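Local coordinates for protein proteasome accessory factor B/C (PafBC) (Paenarthrobacter aurescens, PDB 6SJ9) that probably regulates transcription in the bacterial DNA damage response, combining winged helix-turn-helix DNA-binding modules with WYL domains in one chain, at residues 6-11 and 51-56; 59-64 and 78-83; 322-327 and 638-643; 586-591 and 642-647. All coordinates share one frame; numbering follows the deposited sequence.

Contact 1: residues 6-11 and 51-56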
loop_
_atom_site.group_PDB
_atom_site.type_symbol
_atom_site.label_atom_id
_atom_site.label_comp_id
_atom_site.label_asym_id
_atom_site.label_seq_id
_atom_site.Cartn_x
_atom_site.Cartn_y
_atom_site.Cartn_z
ATOM N N GLU A 6 13.099 -17.561 -13.720
ATOM C CA GLU A 6 13.421 -18.372 -12.557
ATOM C C GLU A 6 14.888 -18.766 -12.539
ATOM O O GLU A 6 15.507 -18.808 -11.469
ATOM C CB GLU A 6 12.520 -19.603 -12.508
ATOM C CG GLU A 6 11.181 -19.358 -11.804
ATOM C CD GLU A 6 11.343 -19.188 -10.280
ATOM O OE1 GLU A 6 11.425 -18.028 -9.806
ATOM O OE2 GLU A 6 11.400 -20.219 -9.560
ATOM N N ARG A 7 15.468 -19.044 -13.709
ATOM C CA ARG A 7 16.871 -19.438 -13.763
ATOM C C ARG A 7 17.770 -18.292 -13.313
ATOM O O ARG A 7 18.737 -18.505 -12.572
ATOM C CB ARG A 7 17.230 -19.920 -15.175
ATOM C CG ARG A 7 18.640 -20.466 -15.337
ATOM C CD ARG A 7 18.911 -20.950 -16.774
ATOM N NE ARG A 7 19.007 -19.830 -17.696
ATOM C CZ ARG A 7 18.188 -19.624 -18.726
ATOM N NH1 ARG A 7 17.229 -20.497 -18.997
ATOM N NH2 ARG A 7 18.343 -18.560 -19.506
ATOM N N LEU A 8 17.464 -17.068 -13.748
ATOM C CA LEU A 8 18.207 -15.906 -13.277
ATOM C C LEU A 8 18.102 -15.761 -11.771
ATOM O O LEU A 8 19.110 -15.519 -11.101
ATOM C CB LEU A 8 17.718 -14.634 -13.962
ATOM C CG LEU A 8 18.160 -14.513 -15.417
ATOM C CD1 LEU A 8 17.756 -13.173 -15.995
ATOM C CD2 LEU A 8 19.650 -14.748 -15.600
ATOM N N LEU A 9 16.891 -15.932 -11.217
ATOM C CA LEU A 9 16.716 -15.790 -9.772
ATOM C C LEU A 9 17.542 -16.817 -9.013
ATOM O O LEU A 9 18.303 -16.463 -8.101
ATOM C CB LEU A 9 15.226 -15.888 -9.396
ATOM C CG LEU A 9 14.387 -14.737 -9.946
ATOM C CD1 LEU A 9 12.844 -14.929 -9.933
ATOM C CD2 LEU A 9 14.739 -13.429 -9.190
ATOM N N ASN A 10 17.473 -18.083 -9.441
ATOM C CA ASN A 10 18.245 -19.159 -8.812
ATOM C C ASN A 10 19.751 -18.934 -8.967
ATOM O O ASN A 10 20.525 -19.185 -8.032
ATOM C CB ASN A 10 17.845 -20.509 -9.445
ATOM C CG ASN A 10 16.409 -20.944 -9.088
ATOM O OD1 ASN A 10 15.906 -20.673 -8.000
ATOM N ND2 ASN A 10 15.736 -21.574 -10.045
ATOM N N LEU A 11 20.193 -18.477 -10.152
ATOM C CA LEU A 11 21.617 -18.203 -10.337
ATOM C C LEU A 11 22.054 -17.114 -9.373
ATOM O O LEU A 11 23.058 -17.252 -8.675
ATOM C CB LEU A 11 21.918 -17.820 -11.800
ATOM C CG LEU A 11 23.353 -17.387 -12.154
ATOM C CD1 LEU A 11 24.336 -18.493 -11.802
ATOM C CD2 LEU A 11 23.494 -17.034 -13.621
ATOM N N VAL A 51 25.855 -12.116 -18.503
ATOM C CA VAL A 51 25.645 -10.815 -19.126
ATOM C C VAL A 51 24.330 -10.227 -18.674
ATOM O O VAL A 51 24.245 -9.032 -18.341
ATOM C CB VAL A 51 25.698 -10.959 -20.655
ATOM C CG1 VAL A 51 25.112 -9.721 -21.325
ATOM C CG2 VAL A 51 27.153 -11.213 -21.105
ATOM N N ASP A 52 23.279 -11.053 -18.626
ATOM C CA ASP A 52 21.958 -10.520 -18.272
ATOM C C ASP A 52 21.924 -10.044 -16.814
ATOM O O ASP A 52 21.393 -8.968 -16.525
ATOM C CB ASP A 52 20.881 -11.575 -18.551
ATOM C CG ASP A 52 20.657 -11.827 -20.075
ATOM O OD1 ASP A 52 21.175 -11.075 -20.918
ATOM O OD2 ASP A 52 19.991 -12.833 -20.424
ATOM N N LEU A 53 22.502 -10.820 -15.874
ATOM C CA LEU A 53 22.539 -10.373 -14.481
ATOM C C LEU A 53 23.275 -9.039 -14.328
ATOM O O LEU A 53 22.856 -8.182 -13.542
ATOM C CB LEU A 53 23.200 -11.441 -13.601
ATOM C CG LEU A 53 22.276 -12.574 -13.190
ATOM C CD1 LEU A 53 22.955 -13.477 -12.198
ATOM C CD2 LEU A 53 20.988 -11.977 -12.604
ATOM N N LYS A 54 24.369 -8.833 -15.077
ATOM C CA LYS A 54 25.096 -7.566 -14.976
ATOM C C LYS A 54 24.204 -6.382 -15.335
ATOM O O LYS A 54 24.260 -5.330 -14.679
ATOM C CB LYS A 54 26.370 -7.618 -15.828
ATOM C CG LYS A 54 27.289 -6.406 -15.609
ATOM C CD LYS A 54 28.571 -6.443 -16.450
ATOM C CE LYS A 54 29.625 -7.287 -15.727
ATOM N NZ LYS A 54 31.006 -6.724 -15.884
ATOM N N GLN A 55 23.319 -6.555 -16.327
ATOM C CA GLN A 55 22.401 -5.487 -16.722
ATOM C C GLN A 55 21.344 -5.213 -15.653
ATOM O O GLN A 55 20.786 -4.104 -15.604
ATOM C CB GLN A 55 21.707 -5.852 -18.042
ATOM C CG GLN A 55 22.426 -5.439 -19.323
ATOM C CD GLN A 55 22.102 -4.002 -19.758
ATOM O OE1 GLN A 55 21.105 -3.402 -19.326
ATOM N NE2 GLN A 55 22.947 -3.447 -20.623
ATOM N N PHE A 56 21.066 -6.172 -14.773
ATOM C CA PHE A 56 20.225 -5.848 -13.636
ATOM C C PHE A 56 21.005 -5.280 -12.473
ATOM O O PHE A 56 20.423 -5.122 -11.394
ATOM C CB PHE A 56 19.416 -7.069 -13.170
ATOM C CG PHE A 56 18.459 -7.556 -14.190
ATOM C CD1 PHE A 56 17.345 -6.784 -14.522
ATOM C CD2 PHE A 56 18.654 -8.762 -14.822
ATOM C CE1 PHE A 56 16.441 -7.223 -15.504
ATOM C CE2 PHE A 56 17.760 -9.218 -15.778
ATOM C CZ PHE A 56 16.644 -8.454 -16.127
#

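Contact 2: residues 59-64 and 78-83. With K (potassium ion), chain C.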
loop_
_atom_site.group_PDB
_atom_site.type_symbol
_atom_site.label_atom_id
_atom_site.label_comp_id
_atom_site.label_asym_id
_atom_site.label_seq_id
_atom_site.Cartn_x
_atom_site.Cartn_y
_atom_site.Cartn_z
ATOM N N GLU A 59 27.244 -7.664 -10.420
ATOM C CA GLU A 59 28.527 -8.001 -11.027
ATOM C C GLU A 59 29.030 -9.325 -10.457
ATOM O O GLU A 59 29.283 -9.452 -9.251
ATOM C CB GLU A 59 29.571 -6.897 -10.853
ATOM C CG GLU A 59 29.678 -6.223 -9.471
ATOM C CD GLU A 59 30.776 -5.116 -9.432
ATOM O OE1 GLU A 59 31.785 -5.252 -10.177
ATOM O OE2 GLU A 59 30.631 -4.121 -8.671
ATOM N N ILE A 60 29.094 -10.321 -11.330
ATOM C CA ILE A 60 29.605 -11.637 -10.995
ATOM C C ILE A 60 31.127 -11.585 -10.971
ATOM O O ILE A 60 31.762 -11.327 -11.995
ATOM C CB ILE A 60 29.104 -12.673 -12.004
ATOM C CG1 ILE A 60 27.572 -12.676 -11.998
ATOM C CG2 ILE A 60 29.751 -14.053 -11.721
ATOM C CD1 ILE A 60 26.990 -13.553 -13.032
ATOM N N GLU A 61 31.719 -11.838 -9.816
ATOM C CA GLU A 61 33.166 -11.887 -9.739
ATOM C C GLU A 61 33.638 -13.302 -10.042
ATOM O O GLU A 61 33.015 -14.300 -9.652
ATOM C CB GLU A 61 33.722 -11.379 -8.408
ATOM C CG GLU A 61 33.565 -12.221 -7.193
ATOM C CD GLU A 61 34.464 -11.729 -6.040
ATOM O OE1 GLU A 61 35.652 -11.408 -6.271
ATOM O OE2 GLU A 61 33.980 -11.667 -4.896
ATOM N N THR A 62 34.724 -13.369 -10.785
ATOM C CA THR A 62 35.391 -14.607 -11.138
ATOM C C THR A 62 36.674 -14.685 -10.331
ATOM O O THR A 62 37.458 -13.734 -10.316
ATOM C CB THR A 62 35.693 -14.675 -12.630
ATOM O OG1 THR A 62 34.469 -14.582 -13.358
ATOM C CG2 THR A 62 36.402 -15.991 -12.960
ATOM N N LEU A 63 36.850 -15.796 -9.624
ATOM C CA LEU A 63 38.057 -16.072 -8.856
ATOM C C LEU A 63 38.663 -17.313 -9.482
ATOM O O LEU A 63 37.980 -18.337 -9.599
ATOM C CB LEU A 63 37.707 -16.379 -7.396
ATOM C CG LEU A 63 36.757 -15.472 -6.603
ATOM C CD1 LEU A 63 36.495 -16.060 -5.223
ATOM C CD2 LEU A 63 37.225 -14.029 -6.505
HETATM N N MSE A 64 39.918 -17.221 -9.918
HETATM C CA MSE A 64 40.549 -18.387 -10.546
HETATM C C MSE A 64 42.066 -18.445 -10.393
HETATM O O MSE A 64 42.708 -17.427 -10.130
HETATM C CB MSE A 64 40.191 -18.441 -12.037
HETATM C CG MSE A 64 41.007 -17.512 -12.925
HETATM SE SE MSE A 64 40.600 -17.719 -14.832
HETATM C CE MSE A 64 42.240 -16.971 -15.596
ATOM N N ARG A 78 35.928 -20.059 -10.243
ATOM C CA ARG A 78 34.860 -20.008 -9.253
ATOM C C ARG A 78 34.187 -18.630 -9.318
ATOM O O ARG A 78 34.847 -17.622 -9.597
ATOM C CB ARG A 78 35.402 -20.347 -7.865
ATOM C CG ARG A 78 36.241 -21.632 -7.909
ATOM C CD ARG A 78 37.165 -21.789 -6.723
ATOM N NE ARG A 78 36.397 -21.996 -5.494
ATOM C CZ ARG A 78 36.078 -23.192 -4.995
ATOM N NH1 ARG A 78 36.456 -24.309 -5.613
ATOM N NH2 ARG A 78 35.369 -23.265 -3.872
ATOM N N TYR A 79 32.869 -18.592 -9.120
ATOM C CA TYR A 79 32.078 -17.374 -9.296
ATOM C C TYR A 79 31.290 -17.020 -8.040
ATOM O O TYR A 79 30.846 -17.907 -7.309
ATOM C CB TYR A 79 31.084 -17.512 -10.446
ATOM C CG TYR A 79 31.682 -17.896 -11.767
ATOM C CD1 TYR A 79 32.207 -16.931 -12.624
ATOM C CD2 TYR A 79 31.725 -19.227 -12.170
ATOM C CE1 TYR A 79 32.736 -17.281 -13.848
ATOM C CE2 TYR A 79 32.283 -19.587 -13.408
ATOM C CZ TYR A 79 32.777 -18.606 -14.239
ATOM O OH TYR A 79 33.332 -18.947 -15.469
ATOM N N ARG A 80 31.124 -15.721 -7.790
ATOM C CA ARG A 80 30.311 -15.295 -6.653
ATOM C C ARG A 80 29.842 -13.866 -6.854
ATOM O O ARG A 80 30.387 -13.109 -7.663
ATOM C CB ARG A 80 31.054 -15.407 -5.324
ATOM C CG ARG A 80 31.967 -14.285 -5.032
ATOM C CD ARG A 80 32.696 -14.511 -3.709
ATOM N NE ARG A 80 33.718 -13.480 -3.513
ATOM C CZ ARG A 80 34.492 -13.368 -2.435
ATOM N NH1 ARG A 80 34.373 -14.233 -1.429
ATOM N NH2 ARG A 80 35.393 -12.390 -2.375
ATOM N N ILE A 81 28.799 -13.526 -6.127
ATOM C CA ILE A 81 28.235 -12.193 -6.095
ATOM C C ILE A 81 28.193 -11.722 -4.644
ATOM O O ILE A 81 27.889 -12.506 -3.736
ATOM C CB ILE A 81 26.801 -12.179 -6.692
ATOM C CG1 ILE A 81 26.785 -12.562 -8.168
ATOM C CG2 ILE A 81 26.183 -10.801 -6.532
ATOM C CD1 ILE A 81 25.371 -12.632 -8.755
ATOM N N GLY A 82 28.469 -10.437 -4.432
ATOM C CA GLY A 82 28.414 -9.862 -3.112
ATOM C C GLY A 82 29.624 -10.124 -2.259
ATOM O O GLY A 82 29.594 -9.809 -1.067
ATOM N N LYS A 83 30.661 -10.746 -2.813
ATOM C CA LYS A 83 31.921 -10.982 -2.115
ATOM C C LYS A 83 31.623 -11.819 -0.876
ATOM O O LYS A 83 31.060 -12.914 -1.034
ATOM C CB LYS A 83 32.640 -9.651 -1.889
ATOM C CG LYS A 83 32.999 -8.920 -3.209
ATOM C CD LYS A 83 33.663 -7.563 -2.981
ATOM C CE LYS A 83 35.107 -7.771 -2.512
ATOM N NZ LYS A 83 35.720 -6.557 -1.898
HETATM K K K C . 28.487 -14.032 -1.595
#

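Contact 3: residues 322-327 and 638-643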
loop_
_atom_site.group_PDB
_atom_site.type_symbol
_atom_site.label_atom_id
_atom_site.label_comp_id
_atom_site.label_asym_id
_atom_site.label_seq_id
_atom_site.Cartn_x
_atom_site.Cartn_y
_atom_site.Cartn_z
ATOM N N ASP A 322 -17.447 13.024 18.071
ATOM C CA ASP A 322 -18.216 12.029 18.801
ATOM C C ASP A 322 -19.242 12.689 19.735
ATOM O O ASP A 322 -20.254 12.067 20.097
ATOM C CB ASP A 322 -17.213 11.170 19.572
ATOM C CG ASP A 322 -17.835 10.108 20.392
ATOM O OD1 ASP A 322 -17.657 10.153 21.624
ATOM O OD2 ASP A 322 -18.452 9.202 19.811
ATOM N N ASP A 323 -18.980 13.933 20.165
ATOM C CA ASP A 323 -19.941 14.672 20.977
ATOM C C ASP A 323 -21.114 15.210 20.177
ATOM O O ASP A 323 -22.173 15.478 20.762
ATOM C CB ASP A 323 -19.257 15.803 21.736
ATOM C CG ASP A 323 -18.632 15.308 23.002
ATOM O OD1 ASP A 323 -19.069 14.219 23.447
ATOM O OD2 ASP A 323 -17.724 15.986 23.541
ATOM N N ALA A 324 -20.941 15.394 18.871
ATOM C CA ALA A 324 -21.992 15.966 18.050
ATOM C C ALA A 324 -23.172 14.999 18.056
ATOM O O ALA A 324 -23.006 13.808 18.319
ATOM C CB ALA A 324 -21.494 16.214 16.628
ATOM N N PRO A 325 -24.381 15.476 17.834
ATOM C CA PRO A 325 -25.513 14.548 17.856
ATOM C C PRO A 325 -25.481 13.613 16.652
ATOM O O PRO A 325 -24.911 13.915 15.602
ATOM C CB PRO A 325 -26.730 15.476 17.832
ATOM C CG PRO A 325 -26.217 16.737 17.127
ATOM C CD PRO A 325 -24.772 16.860 17.506
ATOM N N LEU A 326 -26.195 12.494 16.801
ATOM C CA LEU A 326 -26.161 11.409 15.830
ATOM C C LEU A 326 -27.080 11.757 14.669
ATOM O O LEU A 326 -28.242 12.106 14.897
ATOM C CB LEU A 326 -26.627 10.093 16.461
ATOM C CG LEU A 326 -25.873 9.508 17.658
ATOM C CD1 LEU A 326 -26.619 8.311 18.230
ATOM C CD2 LEU A 326 -24.457 9.138 17.312
ATOM N N PRO A 327 -26.612 11.661 13.429
ATOM C CA PRO A 327 -27.509 11.797 12.285
ATOM C C PRO A 327 -28.407 10.578 12.191
ATOM O O PRO A 327 -28.146 9.554 12.850
ATOM C CB PRO A 327 -26.536 11.881 11.094
ATOM C CG PRO A 327 -25.446 10.998 11.503
ATOM C CD PRO A 327 -25.267 11.241 12.996
ATOM N N SER A 638 -12.421 13.788 11.230
ATOM C CA SER A 638 -13.154 13.569 9.992
ATOM C C SER A 638 -13.965 12.278 10.029
ATOM O O SER A 638 -14.783 12.035 9.126
ATOM C CB SER A 638 -12.187 13.562 8.819
ATOM O OG SER A 638 -11.445 12.382 8.903
ATOM N N VAL A 639 -13.827 11.495 11.098
ATOM C CA VAL A 639 -14.506 10.218 11.255
ATOM C C VAL A 639 -15.094 10.109 12.646
ATOM O O VAL A 639 -14.484 10.544 13.626
ATOM C CB VAL A 639 -13.555 9.029 11.054
ATOM C CG1 VAL A 639 -14.364 7.773 10.974
ATOM C CG2 VAL A 639 -12.749 9.206 9.799
ATOM N N ARG A 640 -16.260 9.481 12.733
ATOM C CA ARG A 640 -16.807 9.036 13.999
ATOM C C ARG A 640 -17.495 7.700 13.776
ATOM O O ARG A 640 -17.911 7.374 12.654
ATOM C CB ARG A 640 -17.774 10.098 14.571
ATOM C CG ARG A 640 -19.001 10.365 13.674
ATOM C CD ARG A 640 -20.004 11.451 14.273
ATOM N NE ARG A 640 -20.529 11.134 15.594
ATOM C CZ ARG A 640 -21.621 11.701 16.131
ATOM N NH1 ARG A 640 -22.334 12.606 15.457
ATOM N NH2 ARG A 640 -21.991 11.372 17.360
ATOM N N ILE A 641 -17.587 6.915 14.842
ATOM C CA ILE A 641 -18.283 5.634 14.813
ATOM C C ILE A 641 -19.710 5.849 15.329
ATOM O O ILE A 641 -19.901 6.394 16.421
ATOM C CB ILE A 641 -17.547 4.567 15.635
ATOM C CG1 ILE A 641 -16.149 4.342 15.084
ATOM C CG2 ILE A 641 -18.283 3.254 15.552
ATOM C CD1 ILE A 641 -15.283 3.610 16.015
ATOM N N LEU A 642 -20.707 5.492 14.511
ATOM C CA LEU A 642 -22.115 5.544 14.913
ATOM C C LEU A 642 -22.605 4.226 15.514
ATOM O O LEU A 642 -23.230 4.221 16.572
ATOM C CB LEU A 642 -22.977 5.900 13.690
ATOM C CG LEU A 642 -22.554 7.202 13.001
ATOM C CD1 LEU A 642 -23.441 7.538 11.851
ATOM C CD2 LEU A 642 -22.588 8.330 14.001
ATOM N N GLU A 643 -22.271 3.101 14.886
ATOM C CA GLU A 643 -22.691 1.762 15.279
ATOM C C GLU A 643 -21.606 0.779 14.904
ATOM O O GLU A 643 -20.981 0.923 13.847
ATOM C CB GLU A 643 -23.993 1.336 14.587
ATOM C CG GLU A 643 -25.221 2.054 15.037
ATOM C CD GLU A 643 -26.473 1.472 14.401
ATOM O OE1 GLU A 643 -26.336 0.543 13.562
ATOM O OE2 GLU A 643 -27.588 1.898 14.797
HETATM O O HOH W 1 -19.747 9.191 17.315
#

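Contact 4: residues 586-591 and 642-647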
loop_
_atom_site.group_PDB
_atom_site.type_symbol
_atom_site.label_atom_id
_atom_site.label_comp_id
_atom_site.label_asym_id
_atom_site.label_seq_id
_atom_site.Cartn_x
_atom_site.Cartn_y
_atom_site.Cartn_z
ATOM N N VAL A 586 -15.690 -7.051 10.839
ATOM C CA VAL A 586 -16.700 -6.463 11.701
ATOM C C VAL A 586 -17.330 -5.301 10.936
ATOM O O VAL A 586 -16.629 -4.477 10.342
ATOM C CB VAL A 586 -16.117 -6.050 13.063
ATOM C CG1 VAL A 586 -14.653 -6.227 13.064
ATOM C CG2 VAL A 586 -16.480 -4.653 13.424
ATOM N N LEU A 587 -18.646 -5.252 10.917
ATOM C CA LEU A 587 -19.387 -4.231 10.186
ATOM C C LEU A 587 -19.592 -2.980 11.041
ATOM O O LEU A 587 -19.983 -3.074 12.207
ATOM C CB LEU A 587 -20.715 -4.831 9.727
ATOM C CG LEU A 587 -21.575 -4.050 8.736
ATOM C CD1 LEU A 587 -22.448 -3.015 9.433
ATOM C CD2 LEU A 587 -20.686 -3.419 7.637
ATOM N N VAL A 588 -19.225 -1.820 10.509
ATOM C CA VAL A 588 -19.214 -0.575 11.270
ATOM C C VAL A 588 -19.902 0.491 10.433
ATOM O O VAL A 588 -19.775 0.500 9.207
ATOM C CB VAL A 588 -17.784 -0.134 11.636
ATOM C CG1 VAL A 588 -17.805 1.180 12.351
ATOM C CG2 VAL A 588 -17.084 -1.200 12.470
ATOM N N CYS A 589 -20.697 1.330 11.072
ATOM C CA CYS A 589 -21.328 2.470 10.426
ATOM C C CYS A 589 -20.614 3.730 10.896
ATOM O O CYS A 589 -20.491 3.948 12.103
ATOM C CB CYS A 589 -22.818 2.517 10.762
ATOM S SG CYS A 589 -23.645 3.839 9.924
ATOM N N LEU A 590 -20.090 4.514 9.948
ATOM C CA LEU A 590 -19.286 5.707 10.192
ATOM C C LEU A 590 -20.055 6.931 9.745
ATOM O O LEU A 590 -20.858 6.851 8.814
ATOM C CB LEU A 590 -17.955 5.689 9.388
ATOM C CG LEU A 590 -16.986 4.543 9.562
ATOM C CD1 LEU A 590 -15.779 4.658 8.603
ATOM C CD2 LEU A 590 -16.547 4.410 10.996
ATOM N N GLU A 591 -19.775 8.074 10.373
ATOM C CA GLU A 591 -20.044 9.372 9.767
ATOM C C GLU A 591 -18.709 10.005 9.371
ATOM O O GLU A 591 -17.763 10.018 10.158
ATOM C CB GLU A 591 -20.797 10.321 10.689
ATOM C CG GLU A 591 -21.036 11.683 10.023
ATOM C CD GLU A 591 -21.864 12.634 10.870
ATOM O OE1 GLU A 591 -22.283 12.235 11.973
ATOM O OE2 GLU A 591 -22.075 13.786 10.447
ATOM N N LEU A 642 -20.707 5.492 14.511
ATOM C CA LEU A 642 -22.115 5.544 14.913
ATOM C C LEU A 642 -22.605 4.226 15.514
ATOM O O LEU A 642 -23.230 4.221 16.572
ATOM C CB LEU A 642 -22.977 5.900 13.690
ATOM C CG LEU A 642 -22.554 7.202 13.001
ATOM C CD1 LEU A 642 -23.441 7.538 11.851
ATOM C CD2 LEU A 642 -22.588 8.330 14.001
ATOM N N GLU A 643 -22.271 3.101 14.886
ATOM C CA GLU A 643 -22.691 1.762 15.279
ATOM C C GLU A 643 -21.606 0.779 14.904
ATOM O O GLU A 643 -20.981 0.923 13.847
ATOM C CB GLU A 643 -23.993 1.336 14.587
ATOM C CG GLU A 643 -25.221 2.054 15.037
ATOM C CD GLU A 643 -26.473 1.472 14.401
ATOM O OE1 GLU A 643 -26.336 0.543 13.562
ATOM O OE2 GLU A 643 -27.588 1.898 14.797
ATOM N N PRO A 644 -21.422 -0.276 15.686
ATOM C CA PRO A 644 -22.206 -0.572 16.881
ATOM C C PRO A 644 -21.729 0.216 18.096
ATOM O O PRO A 644 -20.598 0.696 18.117
ATOM C CB PRO A 644 -21.996 -2.070 17.057
ATOM C CG PRO A 644 -20.636 -2.320 16.455
ATOM C CD PRO A 644 -20.593 -1.419 15.271
ATOM N N GLU A 645 -22.637 0.388 19.066
ATOM C CA GLU A 645 -22.389 1.254 20.216
ATOM C C GLU A 645 -21.166 0.807 21.015
ATOM O O GLU A 645 -20.417 1.640 21.547
ATOM C CB GLU A 645 -23.634 1.286 21.119
ATOM C CG GLU A 645 -23.469 2.153 22.349
ATOM C CD GLU A 645 -23.283 3.642 22.038
ATOM O OE1 GLU A 645 -23.593 4.088 20.909
ATOM O OE2 GLU A 645 -22.786 4.374 22.927
ATOM N N SER A 646 -20.979 -0.502 21.162
ATOM C CA SER A 646 -19.835 -0.986 21.916
ATOM C C SER A 646 -18.537 -0.428 21.332
ATOM O O SER A 646 -17.749 0.217 22.041
ATOM C CB SER A 646 -19.848 -2.518 21.921
ATOM O OG SER A 646 -19.980 -3.005 20.595
ATOM N N LEU A 647 -18.362 -0.564 20.009
ATOM C CA LEU A 647 -17.146 -0.081 19.359
ATOM C C LEU A 647 -17.020 1.428 19.458
ATOM O O LEU A 647 -15.917 1.941 19.677
ATOM C CB LEU A 647 -17.126 -0.515 17.889
ATOM C CG LEU A 647 -16.990 -2.010 17.614
ATOM C CD1 LEU A 647 -16.723 -2.272 16.162
ATOM C CD2 LEU A 647 -15.837 -2.544 18.436
#

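Contact 1: residues 6-11 and 51-56
L8 and L53 both hold CG anti to the carbonyl carbon (chi1 -74° and -81°), whereas L11 holds CG anti to the backbone N, and with these settings the three leucines meet between helix 2-17 and helix 39-55. The CA atoms of L8 and L53 are 7.1 Å apart, the nearest backbone pair of the two segments. Their side chains overlap in reverse sense, with L8 CD2 lying 4.2 Å from L53 CG. The second methyl of L8 goes elsewhere: CD1 comes within 4.0 Å of F56 CE2, the two side chains crossing at about a right angle. L53 is also met from the next turn of helix 2-17, where L11 CD2 lies 3.9 Å from L53 CD1 and L11 CG touches the same methyl. L53 thus fits between L8 and L11, and all three are buried.

At the border D52 lends only its CB to this contact, 4.3 Å from L8 CD1; its carboxylate is engaged outside the two segments, by R4. R7, on the same helix as L8, pairs with D49 one turn before L53. Both ion pairs lie along one side of the leucine cluster. F56, the first residue to leave helical geometry after helix 39-55, also rests on S460 and I463 of helix 457-469.

The short helical segments cross at -79°, with axes 10.9 Å apart at closest approach. A near-perpendicular pairing of the first and third helices around an apolar core is characteristic of the winged helix-turn-helix, in which helix 39-55 would be the recognition helix.

Contact 2: residues 59-64 and 78-83
I60 and Y79 touch at the base of an antiparallel beta hairpin, the wing of the N-terminal winged helix-turn-helix. From CB the I60 side chain divides: CG2 lies 3.9 Å from Y79 CD1 and touches Y79 CB, while CG1 meets I81 CG1 at 3.9 Å and I81 CD1. At the tip, CD1 reaches L53 of helix 39-55, tying the wing to the helical core. An alanine here would probably open a gap between Y79, I81 and L53 and weaken the seating of the hairpin.

Strands 61-63 and 78-80 are joined by backbone bonds at two hydrogen-bonded pairs. The straightest is L63 N to R78 O, 2.7 Å with an angle of 179° at the hydrogen. T62 and Y79, the non-hydrogen-bonded pair, extend together from the same face, T62 OG1 3.2 Å from Y79 CE1. E61 and R80 run alongside one another and form a salt bridge, but OE2 and NE are modelled too close together for its detailed geometry to be trusted. L63 CD1 lies 4.2 Å above one face of the R80 guanidinium, toward its rim, and R80 NH1 bonds to K19 O.

Past the strand, G82 has a positive phi (80°), which favours glycine, and the chain turns around a potassium ion. I81 O binds this ion at 2.7 Å and K83 O at 2.9 Å, with the carbonyl oxygens of L16, T18 and S85 completing the five protein ligands.

Contact 3: residues 322-327 and 638-643
R640 reaches out of strand 639-643 to backbone oxygens of the turn that follows helix 305-323. CG occupies the crowded position between the backbone N and carbonyl carbon (chi1 62°). NH1 donates to P325 O at 2.9 Å; that oxygen lies near the guanidinium plane, although the nitrogen stands 67° out of the carbonyl plane. NH2 gives a weak bond to A324 O at 2.8 Å. On the remaining donor, NE, a water accepts at 2.7 Å and donates to D322 OD2 and I641 O, joining the two segments a second time. The side chain of L642 covers one guanidinium face, its CD2 3.8 Å from the plane and toward the rim. L326 CD2 lies 3.3 Å from R640 NH2, its side chain set at about a right angle to the arginine.

The apolar border is more open to solvent. There the exposed L326 runs counter to L642, with L326 CD2 3.9 Å from L642 CD2, and P327 meets L642 tip to tip, CG to CD1, at 4.0 Å.

A leucine in place of R640 would probably leave both carbonyls without these donors and the water without one partner. Salt bridges to R648 and R652 hold D322. The buried arginine is thus met mainly by carbonyl dipoles just beyond a helix C-terminus, which probably offset part of its charge; E591 offers only a long, weak ion pair.

Contact 4: residues 586-591 and 642-647
C589 O accepts from two successive backbone nitrogens, L642 N at 2.9 Å and, more weakly, E643 N at 3.4 Å. Two residues of strand 639-643 therefore face one residue of strand 586-592, the definition of a classic beta bulge, and L642 carries the departure from strand geometry with a psi of -45°. Beside it, C589 N donates to E643 O over 2.8 Å, nearly straight at 173°, which makes C589 and E643 a hydrogen-bonded pair at the end of the strand. The same E643 O takes a CA-H contact from V588.

The bulge turns L642 toward the neighbouring strand. Its CD1 lies 4.0 Å from E591 CB and also lies against C589 SG. E643 packs CB to CB with C589.

A cis peptide precedes P644, which takes the N-cap position of helix 645-659 and sets CD 3.5 Å from L587 O. In the first turn of that helix, L647 reaches back to the strand. Its CD1 meets V586 CG2 tip to tip at 3.6 Å and touches V588 CG2, crossing that side chain obliquely.

Strand 586-592 lies between strands 616-622 and 639-643 in a four-stranded antiparallel sheet of order 2-3-1-4, consistent with the ferredoxin-like fold of a WCX domain. V588 and L647 both rest on L628 of helix 627-634 and L590 on F631, whereas C589 and E643 meet L329 in the loop that follows helix 305-323.

How the contacts relate
From the N terminus, contact 1 closes a loop of 39 mostly helical residues between the first and third helices. Contact 2 follows in series, closing a 13-residue excursion; the two touch where L53 packs on I60 and I81, so helices and wing form one module. On the opposite side of the chain's centre, contact 3 spans 310 residues, joining the end of helix 305-323 to the C-terminal WCX region. Contact 4 closes a 50-residue loop that begins within that span and ends on the same stretch, sharing L642 and E643 with contact 3. The centres of contacts 3 and 4 are 9 Å apart, against about 51 to 63 Å between either and the first pair.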